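Local coordinates for protein putative cathepsin d (PDB 5N71) that probably acts as an aspartic endopeptidase of the pepsin-like A1 family, cleaving internal peptide bonds of protein substrates, at residues A[71-76]-A[86-91]; A[223-228]-A[311-316]; A[231-236]-A[300-305]. One frame throughout, in Å; residues are numbered along the deposited sequence.

Contact 1 (A[71-76]-A[86-91]); sequences DGRNFT and GFISKD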
ATOM      1  N   ASP A  71     -19.068  18.611  10.416  1.00 21.12           N
ATOM      2  CA  ASP A  71     -20.007  17.587  10.006  1.00 22.12           C
ATOM      3  C   ASP A  71     -20.495  16.858  11.241  1.00 22.75           C
ATOM      4  O   ASP A  71     -21.687  16.952  11.630  1.00 22.26           O
ATOM      5  CB  ASP A  71     -19.329  16.670   8.969  1.00 23.61           C
ATOM      6  CG  ASP A  71     -20.267  15.616   8.429  1.00 24.99           C
ATOM      7  OD1 ASP A  71     -20.480  14.616   9.120  1.00 23.53           O
ATOM      8  OD2 ASP A  71     -20.779  15.779   7.307  1.00 24.97           O
ATOM      9  N   GLY A  72     -19.593  16.129  11.886  1.00 22.27           N
ATOM     10  CA  GLY A  72     -19.911  15.407  13.110  1.00 21.09           C
ATOM     11  C   GLY A  72     -20.480  14.021  13.044  1.00 22.29           C
ATOM     12  O   GLY A  72     -20.688  13.399  14.087  1.00 21.30           O
ATOM     13  N   ARG A  73     -20.735  13.498  11.839  1.00 22.86           N
ATOM     14  CA  ARG A  73     -21.118  12.114  11.748  1.00 23.26           C
ATOM     15  C   ARG A  73     -20.008  11.218  12.320  1.00 24.34           C
ATOM     16  O   ARG A  73     -18.818  11.568  12.316  1.00 21.31           O
ATOM     17  CB  ARG A  73     -21.524  11.736  10.345  1.00 25.25           C
ATOM     18  CG  ARG A  73     -20.436  11.215   9.463  1.00 26.93           C
ATOM     19  CD  ARG A  73     -21.025  11.047   8.077  1.00 31.28           C
ATOM     20  NE  ARG A  73     -21.003  12.315   7.349  1.00 29.34           N
ATOM     21  CZ  ARG A  73     -21.120  12.406   6.030  1.00 29.64           C
ATOM     22  NH1 ARG A  73     -21.339  11.317   5.297  1.00 26.20           N
ATOM     23  NH2 ARG A  73     -21.063  13.588   5.446  1.00 31.52           N
ATOM     24  N   ASN A  74     -20.416  10.078  12.839  1.00 24.95           N
ATOM     25  CA  ASN A  74     -19.483   9.130  13.407  1.00 25.49           C
ATOM     26  C   ASN A  74     -18.576   8.551  12.328  1.00 25.82           C
ATOM     27  O   ASN A  74     -19.028   8.279  11.210  1.00 22.06           O
ATOM     28  CB  ASN A  74     -20.227   7.987  14.054  1.00 28.40           C
ATOM     29  CG  ASN A  74     -19.300   7.070  14.800  1.00 31.56           C
ATOM     30  OD1 ASN A  74     -18.881   7.380  15.928  1.00 33.62           O
ATOM     31  ND2 ASN A  74     -18.896   5.974  14.148  1.00 30.85           N
ATOM     32  N   PHE A  75     -17.316   8.355  12.719  1.00 23.33           N
ATOM     33  CA  PHE A  75     -16.300   7.659  11.944  1.00 24.79           C
ATOM     34  C   PHE A  75     -15.792   6.443  12.731  1.00 23.34           C
ATOM     35  O   PHE A  75     -15.270   6.583  13.843  1.00 23.86           O
ATOM     36  CB  PHE A  75     -15.162   8.621  11.647  1.00 23.12           C
ATOM     37  CG  PHE A  75     -13.998   7.993  10.931  1.00 24.42           C
ATOM     38  CD1 PHE A  75     -14.147   7.431   9.657  1.00 23.74           C
ATOM     39  CD2 PHE A  75     -12.737   7.980  11.517  1.00 25.13           C
ATOM     40  CE1 PHE A  75     -13.055   6.840   9.008  1.00 24.19           C
ATOM     41  CE2 PHE A  75     -11.659   7.371  10.884  1.00 25.33           C
ATOM     42  CZ  PHE A  75     -11.814   6.824   9.617  1.00 23.76           C
ATOM     43  N   THR A  76     -15.962   5.263  12.155  1.00 22.46           N
ATOM     44  CA  THR A  76     -15.414   4.033  12.689  1.00 24.32           C
ATOM     45  C   THR A  76     -14.945   3.138  11.555  1.00 23.79           C
ATOM     46  O   THR A  76     -15.737   2.776  10.658  1.00 22.52           O
ATOM     47  CB  THR A  76     -16.440   3.272  13.575  1.00 27.32           C
ATOM     48  OG1 THR A  76     -16.846   4.126  14.667  1.00 27.60           O
ATOM     49  CG2 THR A  76     -15.819   2.004  14.173  1.00 30.22           C
ATOM     50  N   GLY A  86     -13.704   8.069  15.629  1.00 22.92           N
ATOM     51  CA  GLY A  86     -13.791   9.505  15.855  1.00 23.25           C
ATOM     52  C   GLY A  86     -15.010  10.134  15.181  1.00 22.27           C
ATOM     53  O   GLY A  86     -16.109   9.542  15.202  1.00 22.94           O
ATOM     54  N   PHE A  87     -14.830  11.262  14.504  1.00 20.89           N
ATOM     55  CA  PHE A  87     -15.965  11.910  13.800  1.00 21.40           C
ATOM     56  C   PHE A  87     -15.472  12.562  12.540  1.00 21.31           C
ATOM     57  O   PHE A  87     -14.266  12.793  12.414  1.00 20.77           O
ATOM     58  CB  PHE A  87     -16.671  12.906  14.740  1.00 23.06           C
ATOM     59  CG  PHE A  87     -15.774  14.010  15.207  1.00 20.82           C
ATOM     60  CD1 PHE A  87     -14.943  13.815  16.301  1.00 23.37           C
ATOM     61  CD2 PHE A  87     -15.675  15.178  14.495  1.00 22.35           C
ATOM     62  CE1 PHE A  87     -14.028  14.791  16.684  1.00 22.54           C
ATOM     63  CE2 PHE A  87     -14.814  16.190  14.889  1.00 23.94           C
ATOM     64  CZ  PHE A  87     -13.979  16.003  15.990  1.00 23.07           C
ATOM     65  N   ILE A  88     -16.391  12.846  11.609  1.00 20.12           N
ATOM     66  CA  ILE A  88     -16.081  13.537  10.363  1.00 19.73           C
ATOM     67  C   ILE A  88     -16.052  15.073  10.428  1.00 21.24           C
ATOM     68  O   ILE A  88     -16.908  15.697  11.054  1.00 21.73           O
ATOM     69  CB  ILE A  88     -17.060  13.132   9.260  1.00 19.71           C
ATOM     70  CG1 ILE A  88     -17.024  11.615   9.011  1.00 20.33           C
ATOM     71  CG2 ILE A  88     -16.790  13.890   7.960  1.00 19.51           C
ATOM     72  CD1 ILE A  88     -15.681  11.026   8.557  1.00 21.43           C
ATOM     73  N   SER A  89     -15.051  15.662   9.783  1.00 20.96           N
ATOM     74  CA  SER A  89     -14.984  17.096   9.455  1.00 23.05           C
ATOM     75  C   SER A  89     -14.597  17.266   7.974  1.00 22.89           C
ATOM     76  O   SER A  89     -14.156  16.305   7.342  1.00 23.18           O
ATOM     77  CB  SER A  89     -13.928  17.798  10.309  1.00 24.01           C
ATOM     78  OG  SER A  89     -14.271  17.748  11.705  1.00 25.53           O
ATOM     79  N   LYS A  90     -14.748  18.470   7.431  1.00 21.77           N
ATOM     80  CA  LYS A  90     -14.396  18.783   6.060  1.00 22.97           C
ATOM     81  C   LYS A  90     -13.485  19.994   6.032  1.00 24.31           C
ATOM     82  O   LYS A  90     -13.720  20.988   6.749  1.00 23.10           O
ATOM     83  CB  LYS A  90     -15.627  19.132   5.224  1.00 26.37           C
ATOM     84  CG  LYS A  90     -16.544  17.974   4.880  1.00 29.31           C
ATOM     85  CD  LYS A  90     -17.539  18.395   3.767  1.00 33.59           C
ATOM     86  CE  LYS A  90     -18.227  17.180   3.164  1.00 37.76           C
ATOM     87  NZ  LYS A  90     -19.168  17.581   2.082  1.00 37.87           N
ATOM     88  N   ASP A  91     -12.477  19.943   5.160  1.00 22.72           N
ATOM     89  CA  ASP A  91     -11.562  21.069   5.017  1.00 23.07           C
ATOM     90  C   ASP A  91     -10.782  20.859   3.718  1.00 25.16           C
ATOM     91  O   ASP A  91     -10.899  19.811   3.048  1.00 24.73           O
ATOM     92  CB  ASP A  91     -10.604  21.135   6.250  1.00 22.80           C
ATOM     93  CG  ASP A  91     -10.071  22.560   6.553  1.00 22.86           C
ATOM     94  OD1 ASP A  91     -10.003  23.400   5.638  1.00 22.90           O
ATOM     95  OD2 ASP A  91      -9.814  22.847   7.740  1.00 23.95           O
TER
HETATM   96  O   HOH W   1     -16.948  18.145  12.627  1.00 19.62           O
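Gly-72 and Arg-73 meet Ile-88 near the base of the flap hairpin, the two-stranded antiparallel arm that hangs over the active-site cleft in pepsin-like proteases. Two residues of one strand face a single residue of the other: Gly-72 N donates to Ile-88 O at 2.8 Å, while Ile-88 N donates to Arg-73 O at 2.8 Å. Together with the left-handed backbone of Gly-72 (phi 87°, psi -3°), at which a CB would press on the preceding carbonyl oxygen, this pattern fits a G1 beta bulge. Beyond it lies a hydrogen-bonded antiparallel pair: Phe-75 N reaches Gly-86 O at 3.0 Å from above the carbonyl plane, and Gly-86 N binds Phe-75 O at 2.8 Å. Ile-88 is the apolar centre. Its CG1 packs on Arg-73 CG at 3.5 Å, its CG2 lies beside Asp-71, and its CD1 reaches Phe-75 CB at 3.9 Å, the two side chains being nearly perpendicular. Asp-71 CG stands opposite the backbone N (chi1 -177°), which carries the carboxylate alongside Ile-88 to the NE/NH2 edge of the Arg-73 guanidinium. There OD1 also takes the backbone N-H of Arg-73, an Asx turn. Two charged bonds complete the grip, both nearly in the guanidinium plane: Arg-73 NE to Asp-71 OD1 at 3.0 Å and Arg-73 NH2 to Asp-71 OD2 at 2.9 Å.

Contact 2 (A[223-228]-A[311-316]); sequences EAIANT and LWILGD. Unlike the reference sequence in segment 223-228: Asn-227 (reference Asp).
Ile-225 turns CG1 into the space between its own backbone N and carbonyl carbon (chi1 69°), while Ile-313 keeps CG2 opposite its backbone N; the two side chains therefore run side by side, with Ile-225 CG1 4.0 Å from Ile-313 CG2. The backbone sets Asn-227 CB against that same methyl, and a CG extended away from the backbone N (chi1 -174°) leaves Asn-227 ND2 4.0 Å from Ile-313 CG2. At the other end Leu-311 crosses Ile-225 at about a right angle, Leu-311 CD1 meeting Ile-225 CG2 at 3.9 Å. The opposite face of the sheet carries Ala-224, Trp-312 and Leu-314, where Ala-224 CB touches Trp-312 CB.

The strands are parallel, 20° between their directions, and alternating backbone bonds fix the register. Trp-312 N binds Glu-223 O at 3.1 Å, Ile-225 N binds Trp-312 O at 2.9 Å, Leu-314 N binds Ile-225 O at 2.8 Å, and Asn-227 N binds Leu-314 O at 2.9 Å. Past the strand ends Gly-315 CA makes a C-H...O contact with Asn-227 O, just before helix 316-319. This is the psi-loop core of the C-terminal lobe, with the Ile-Leu-Gly sequence beside the Asn-Thr-Gly turn. Thr-228 OG1 bonds to Phe-35 O and Thr-37 N in the fireman's grip between the lobes.

The deposited residue 227 is Asn where the reference has Asp, and its side chain comes within about 3 Å of that of Asp-36, the predicted catalytic partner. The bond from Gly-229 N to Asn-227 OD1 and the backbone bond to Leu-314 together fix its place.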
ATOM      1  N   GLU A 223      -7.280 -14.579  -7.959  1.00 27.28           N
ATOM      2  CA  GLU A 223      -7.382 -13.126  -7.868  1.00 27.68           C
ATOM      3  C   GLU A 223      -6.358 -12.533  -6.947  1.00 25.36           C
ATOM      4  O   GLU A 223      -5.950 -13.127  -5.914  1.00 23.67           O
ATOM      5  CB  GLU A 223      -8.797 -12.733  -7.409  1.00 30.87           C
ATOM      6  CG  GLU A 223      -9.875 -13.238  -8.358  1.00 36.34           C
ATOM      7  CD  GLU A 223     -10.628 -12.168  -9.115  1.00 41.55           C
ATOM      8  OE1 GLU A 223     -10.886 -11.066  -8.569  1.00 40.19           O
ATOM      9  OE2 GLU A 223     -10.997 -12.465 -10.271  1.00 53.75           O
ATOM     10  N   ALA A 224      -5.945 -11.330  -7.306  1.00 22.83           N
ATOM     11  CA  ALA A 224      -4.968 -10.601  -6.549  1.00 20.91           C
ATOM     12  C   ALA A 224      -5.357  -9.143  -6.434  1.00 22.54           C
ATOM     13  O   ALA A 224      -6.212  -8.661  -7.219  1.00 22.95           O
ATOM     14  CB  ALA A 224      -3.629 -10.694  -7.246  1.00 22.72           C
ATOM     15  N   ILE A 225      -4.716  -8.450  -5.487  1.00 20.89           N
ATOM     16  CA  ILE A 225      -4.837  -6.995  -5.344  1.00 21.44           C
ATOM     17  C   ILE A 225      -3.442  -6.358  -5.244  1.00 22.14           C
ATOM     18  O   ILE A 225      -2.477  -6.983  -4.754  1.00 22.19           O
ATOM     19  CB  ILE A 225      -5.738  -6.542  -4.163  1.00 20.74           C
ATOM     20  CG1 ILE A 225      -5.133  -6.839  -2.778  1.00 23.14           C
ATOM     21  CG2 ILE A 225      -7.101  -7.214  -4.253  1.00 22.52           C
ATOM     22  CD1 ILE A 225      -5.824  -6.129  -1.624  1.00 23.35           C
ATOM     23  N   ALA A 226      -3.345  -5.127  -5.705  1.00 21.26           N
ATOM     24  CA  ALA A 226      -2.130  -4.313  -5.547  1.00 20.97           C
ATOM     25  C   ALA A 226      -2.389  -3.391  -4.367  1.00 22.59           C
ATOM     26  O   ALA A 226      -3.245  -2.504  -4.453  1.00 23.02           O
ATOM     27  CB  ALA A 226      -1.874  -3.514  -6.819  1.00 23.59           C
ATOM     28  N   ASN A 227      -1.692  -3.630  -3.241  1.00 22.02           N
ATOM     29  CA  ASN A 227      -1.926  -2.922  -2.021  1.00 22.37           C
ATOM     30  C   ASN A 227      -0.671  -2.253  -1.483  1.00 22.09           C
ATOM     31  O   ASN A 227       0.163  -2.909  -0.800  1.00 21.34           O
ATOM     32  CB  ASN A 227      -2.489  -3.879  -0.979  1.00 22.19           C
ATOM     33  CG  ASN A 227      -2.894  -3.172   0.313  1.00 24.62           C
ATOM     34  OD1 ASN A 227      -2.739  -1.971   0.482  1.00 22.34           O
ATOM     35  ND2 ASN A 227      -3.441  -3.936   1.228  1.00 25.60           N
ATOM     36  N   THR A 228      -0.566  -0.949  -1.739  1.00 20.63           N
ATOM     37  CA  THR A 228       0.537  -0.123  -1.242  1.00 21.08           C
ATOM     38  C   THR A 228       0.582   0.038   0.281  1.00 22.59           C
ATOM     39  O   THR A 228       1.580   0.524   0.818  1.00 24.31           O
ATOM     40  CB  THR A 228       0.475   1.281  -1.785  1.00 20.77           C
ATOM     41  OG1 THR A 228      -0.790   1.837  -1.430  1.00 20.85           O
ATOM     42  CG2 THR A 228       0.656   1.305  -3.304  1.00 21.86           C
ATOM     43  N   LEU A 311      -7.114 -14.228  -1.384  1.00 22.29           N
ATOM     44  CA  LEU A 311      -6.415 -13.315  -2.315  1.00 25.43           C
ATOM     45  C   LEU A 311      -4.915 -13.408  -2.202  1.00 25.22           C
ATOM     46  O   LEU A 311      -4.372 -13.629  -1.114  1.00 26.10           O
ATOM     47  CB  LEU A 311      -6.790 -11.848  -2.060  1.00 28.94           C
ATOM     48  CG  LEU A 311      -8.207 -11.363  -2.308  1.00 31.25           C
ATOM     49  CD1 LEU A 311      -8.392  -9.948  -1.760  1.00 31.84           C
ATOM     50  CD2 LEU A 311      -8.510 -11.397  -3.805  1.00 33.36           C
ATOM     51  N   TRP A 312      -4.236 -13.201  -3.331  1.00 23.59           N
ATOM     52  CA  TRP A 312      -2.850 -12.794  -3.286  1.00 23.84           C
ATOM     53  C   TRP A 312      -2.826 -11.265  -3.135  1.00 23.93           C
ATOM     54  O   TRP A 312      -3.343 -10.523  -4.014  1.00 24.82           O
ATOM     55  CB  TRP A 312      -2.120 -13.260  -4.538  1.00 25.06           C
ATOM     56  CG  TRP A 312      -1.953 -14.754  -4.597  1.00 25.28           C
ATOM     57  CD1 TRP A 312      -2.822 -15.644  -5.124  1.00 26.29           C
ATOM     58  CD2 TRP A 312      -0.865 -15.524  -4.047  1.00 23.47           C
ATOM     59  NE1 TRP A 312      -2.347 -16.922  -4.970  1.00 26.20           N
ATOM     60  CE2 TRP A 312      -1.141 -16.873  -4.320  1.00 27.10           C
ATOM     61  CE3 TRP A 312       0.317 -15.191  -3.374  1.00 25.15           C
ATOM     62  CZ2 TRP A 312      -0.281 -17.917  -3.913  1.00 29.24           C
ATOM     63  CZ3 TRP A 312       1.185 -16.206  -2.983  1.00 28.31           C
ATOM     64  CH2 TRP A 312       0.879 -17.561  -3.263  1.00 27.18           C
ATOM     65  N   ILE A 313      -2.290 -10.807  -2.015  1.00 22.57           N
ATOM     66  CA  ILE A 313      -2.236  -9.403  -1.667  1.00 22.69           C
ATOM     67  C   ILE A 313      -0.794  -8.991  -1.953  1.00 23.37           C
ATOM     68  O   ILE A 313       0.137  -9.407  -1.234  1.00 23.10           O
ATOM     69  CB  ILE A 313      -2.615  -9.147  -0.206  1.00 22.49           C
ATOM     70  CG1 ILE A 313      -3.993  -9.714   0.103  1.00 23.90           C
ATOM     71  CG2 ILE A 313      -2.533  -7.670   0.124  1.00 22.28           C
ATOM     72  CD1 ILE A 313      -4.307  -9.645   1.576  1.00 29.20           C
ATOM     73  N   LEU A 314      -0.628  -8.253  -3.057  1.00 22.38           N
ATOM     74  CA  LEU A 314       0.689  -7.805  -3.514  1.00 24.34           C
ATOM     75  C   LEU A 314       1.051  -6.460  -2.923  1.00 23.26           C
ATOM     76  O   LEU A 314       0.599  -5.389  -3.389  1.00 22.55           O
ATOM     77  CB  LEU A 314       0.749  -7.764  -5.042  1.00 24.79           C
ATOM     78  CG  LEU A 314       0.284  -9.022  -5.767  1.00 26.01           C
ATOM     79  CD1 LEU A 314       0.238  -8.833  -7.270  1.00 27.25           C
ATOM     80  CD2 LEU A 314       1.146 -10.233  -5.413  1.00 29.18           C
ATOM     81  N   GLY A 315       1.878  -6.526  -1.901  1.00 20.31           N
ATOM     82  CA  GLY A 315       2.339  -5.391  -1.148  1.00 21.09           C
ATOM     83  C   GLY A 315       3.688  -4.926  -1.643  1.00 20.80           C
ATOM     84  O   GLY A 315       4.062  -5.287  -2.750  1.00 20.18           O
ATOM     85  N   ASP A 316       4.407  -4.201  -0.791  1.00 20.48           N
ATOM     86  CA  ASP A 316       5.641  -3.492  -1.165  1.00 22.35           C
ATOM     87  C   ASP A 316       6.722  -4.395  -1.790  1.00 24.72           C
ATOM     88  O   ASP A 316       7.447  -3.973  -2.693  1.00 23.18           O
ATOM     89  CB  ASP A 316       6.213  -2.780   0.031  1.00 22.21           C
ATOM     90  CG  ASP A 316       5.286  -1.668   0.595  1.00 24.61           C
ATOM     91  OD1 ASP A 316       4.416  -1.133  -0.137  1.00 24.91           O
ATOM     92  OD2 ASP A 316       5.424  -1.369   1.792  1.00 23.28           O
TER
HETATM   93  O   HOH W   2       3.793   0.284   2.836  1.00 27.56           O

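Contact 3 (A[231-236]-A[300-305]); sequences SLITGP and SGFMGL
Ile-233 and Phe-302 lie side by side and point the same way, so that Ile-233 CD1 comes 3.7 Å from Phe-302 CE1 while its CB and CG2 both flank CD1 of the ring. The methyl approaches the ring obliquely. Around this pair Leu-281 touches both residues, and helix 237-246 supplies Val-240 and Leu-243 against Phe-302.

On the other face Met-303 is the hub. Its CG sits between the backbone N and the carbonyl carbon (chi1 65°), and the bend at chi2 brings SD between Leu-232 CD1 and Thr-234 OG1. Leu-232 crosses it at about a right angle, CD1 to Met-303 CG 4.0 Å. Thr-234 meets it at a slant, OG1 3.6 Å from the same CG. The methyl of Thr-234 turns elsewhere: CG2 stands 3.8 Å from Leu-305 CG, again with the side chains roughly perpendicular.

Backbone bonds hold the two strands in parallel register. Ile-233 N donates to Gly-301 O at 2.8 Å, Met-303 N to Ile-233 O at 2.9 Å, and Gly-235 N to Met-303 O at the longer distance of 3.2 Å. Where direct pairing ends, a water bridges the two segments, donating to Gly-235 O and accepting from Leu-305 N. At the start of 300-305, Ser-300 OG accepts from Phe-302 N, closing an ST turn, and is also bonded to Asn-244 OD1.

On its other side strand 233-234 runs antiparallel to strand 312-314. Strand 297-303 thus adds a parallel neighbour to strand 233-234, an outer strand of the psi-loop in the C-terminal lobe of the pepsin-like fold.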
ATOM      1  N   SER A 231       3.404  -4.357   3.652  1.00 26.90           N
ATOM      2  CA  SER A 231       4.818  -4.627   3.363  1.00 28.10           C
ATOM      3  C   SER A 231       5.085  -5.830   2.515  1.00 26.88           C
ATOM      4  O   SER A 231       5.970  -5.775   1.691  1.00 25.35           O
ATOM      5  CB  SER A 231       5.641  -4.897   4.666  1.00 29.08           C
ATOM      6  OG  SER A 231       4.970  -4.489   5.793  1.00 40.84           O
ATOM      7  N   LEU A 232       4.396  -6.950   2.795  1.00 25.33           N
ATOM      8  CA  LEU A 232       4.741  -8.257   2.249  1.00 26.90           C
ATOM      9  C   LEU A 232       3.786  -8.707   1.168  1.00 25.26           C
ATOM     10  O   LEU A 232       2.897  -7.954   0.737  1.00 26.96           O
ATOM     11  CB  LEU A 232       4.799  -9.278   3.404  1.00 28.68           C
ATOM     12  CG  LEU A 232       5.737  -8.918   4.571  1.00 32.02           C
ATOM     13  CD1 LEU A 232       5.843 -10.088   5.552  1.00 36.92           C
ATOM     14  CD2 LEU A 232       7.142  -8.534   4.140  1.00 32.18           C
ATOM     15  N   ILE A 233       3.981  -9.917   0.687  1.00 22.47           N
ATOM     16  CA  ILE A 233       3.008 -10.585  -0.156  1.00 24.18           C
ATOM     17  C   ILE A 233       2.241 -11.582   0.719  1.00 26.25           C
ATOM     18  O   ILE A 233       2.850 -12.495   1.333  1.00 25.97           O
ATOM     19  CB  ILE A 233       3.677 -11.291  -1.359  1.00 23.25           C
ATOM     20  CG1 ILE A 233       4.258 -10.264  -2.320  1.00 24.93           C
ATOM     21  CG2 ILE A 233       2.686 -12.182  -2.080  1.00 23.21           C
ATOM     22  CD1 ILE A 233       5.087 -10.902  -3.435  1.00 24.64           C
ATOM     23  N   THR A 234       0.916 -11.457   0.733  1.00 23.37           N
ATOM     24  CA  THR A 234       0.075 -12.399   1.450  1.00 25.60           C
ATOM     25  C   THR A 234      -0.598 -13.284   0.411  1.00 26.85           C
ATOM     26  O   THR A 234      -0.897 -12.830  -0.717  1.00 26.60           O
ATOM     27  CB  THR A 234      -0.924 -11.653   2.387  1.00 26.82           C
ATOM     28  OG1 THR A 234      -0.181 -11.035   3.442  1.00 30.21           O
ATOM     29  CG2 THR A 234      -1.871 -12.618   3.060  1.00 29.76           C
ATOM     30  N   GLY A 235      -0.825 -14.552   0.754  1.00 24.18           N
ATOM     31  CA  GLY A 235      -1.528 -15.478  -0.119  1.00 25.03           C
ATOM     32  C   GLY A 235      -2.481 -16.389   0.632  1.00 22.36           C
ATOM     33  O   GLY A 235      -2.464 -16.398   1.860  1.00 23.67           O
ATOM     34  N   PRO A 236      -3.299 -17.158  -0.096  1.00 21.89           N
ATOM     35  CA  PRO A 236      -4.163 -18.151   0.537  1.00 23.20           C
ATOM     36  C   PRO A 236      -3.292 -19.070   1.420  1.00 24.27           C
ATOM     37  O   PRO A 236      -2.194 -19.446   0.975  1.00 24.15           O
ATOM     38  CB  PRO A 236      -4.749 -18.950  -0.628  1.00 23.31           C
ATOM     39  CG  PRO A 236      -4.331 -18.307  -1.880  1.00 24.43           C
ATOM     40  CD  PRO A 236      -3.342 -17.206  -1.556  1.00 23.16           C
ATOM     41  N   SER A 300      11.232 -14.478   4.744  1.00 36.34           N
ATOM     42  CA  SER A 300      10.472 -14.620   3.505  1.00 34.49           C
ATOM     43  C   SER A 300       9.447 -13.464   3.379  1.00 31.64           C
ATOM     44  O   SER A 300       8.758 -13.121   4.339  1.00 28.99           O
ATOM     45  CB  SER A 300       9.735 -15.953   3.459  1.00 34.28           C
ATOM     46  OG  SER A 300       8.964 -16.058   2.267  1.00 30.18           O
ATOM     47  N   GLY A 301       9.359 -12.874   2.189  1.00 31.24           N
ATOM     48  CA  GLY A 301       8.364 -11.834   1.948  1.00 29.76           C
ATOM     49  C   GLY A 301       6.994 -12.385   1.589  1.00 30.84           C
ATOM     50  O   GLY A 301       6.141 -11.611   1.121  1.00 30.86           O
ATOM     51  N   PHE A 302       6.807 -13.713   1.732  1.00 27.99           N
ATOM     52  CA  PHE A 302       5.539 -14.387   1.523  1.00 26.27           C
ATOM     53  C   PHE A 302       5.003 -14.850   2.865  1.00 29.58           C
ATOM     54  O   PHE A 302       5.741 -15.489   3.648  1.00 28.78           O
ATOM     55  CB  PHE A 302       5.686 -15.599   0.592  1.00 27.12           C
ATOM     56  CG  PHE A 302       6.312 -15.291  -0.729  1.00 26.97           C
ATOM     57  CD1 PHE A 302       5.575 -14.706  -1.742  1.00 25.38           C
ATOM     58  CD2 PHE A 302       7.656 -15.585  -0.963  1.00 29.70           C
ATOM     59  CE1 PHE A 302       6.170 -14.418  -2.964  1.00 27.23           C
ATOM     60  CE2 PHE A 302       8.248 -15.300  -2.188  1.00 29.23           C
ATOM     61  CZ  PHE A 302       7.514 -14.707  -3.184  1.00 27.07           C
ATOM     62  N   MET A 303       3.717 -14.572   3.129  1.00 26.32           N
ATOM     63  CA  MET A 303       3.121 -14.927   4.437  1.00 31.48           C
ATOM     64  C   MET A 303       1.632 -15.251   4.310  1.00 28.55           C
ATOM     65  O   MET A 303       0.970 -14.854   3.336  1.00 24.14           O
ATOM     66  CB  MET A 303       3.341 -13.806   5.473  1.00 34.39           C
ATOM     67  CG  MET A 303       2.629 -12.484   5.165  1.00 43.61           C
ATOM     68  SD  MET A 303       2.104 -11.509   6.615  1.00 58.09           S
ATOM     69  CE  MET A 303       0.944 -12.645   7.359  1.00 51.23           C
ATOM     70  N   GLY A 304       1.117 -15.987   5.295  1.00 28.31           N
ATOM     71  CA  GLY A 304      -0.317 -16.379   5.359  1.00 26.85           C
ATOM     72  C   GLY A 304      -0.918 -15.754   6.612  1.00 30.17           C
ATOM     73  O   GLY A 304      -0.213 -15.552   7.590  1.00 31.36           O
ATOM     74  N   LEU A 305      -2.192 -15.361   6.570  1.00 29.92           N
ATOM     75  CA  LEU A 305      -2.848 -14.831   7.743  1.00 30.80           C
ATOM     76  C   LEU A 305      -3.491 -15.996   8.472  1.00 32.91           C
ATOM     77  O   LEU A 305      -3.861 -17.038   7.859  1.00 30.40           O
ATOM     78  CB  LEU A 305      -3.940 -13.818   7.342  1.00 33.72           C
ATOM     79  CG  LEU A 305      -3.439 -12.593   6.547  1.00 34.07           C
ATOM     80  CD1 LEU A 305      -4.582 -11.743   6.002  1.00 35.25           C
ATOM     81  CD2 LEU A 305      -2.514 -11.774   7.430  1.00 37.91           C
TER
HETATM   82  O   HOH W   3      -3.821 -15.392   3.832  1.00 25.92           O

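From the N terminus, contact 1 comes first and closes a short hairpin loop, with only nine residues between its segments; it is complete before the other two begin. Contact 2 opens at 223-228 and closes at 311-316, and contact 3 (231-236 with 300-305) is nested inside that long loop. The nested pair are neighbours, their centres about 9 Å apart: Ile-313 N lies 2.8 Å from Thr-234 O, a probable hydrogen bond, and Trp-312 packs on Pro-236. Contact 1 pairs the flap strands of the N-terminal lobe. In the C-terminal lobe contact 2 joins strands 222-226 and 312-314, contact 3 joins 233-234 to 297-303, and 312-314 lies next to 233-234.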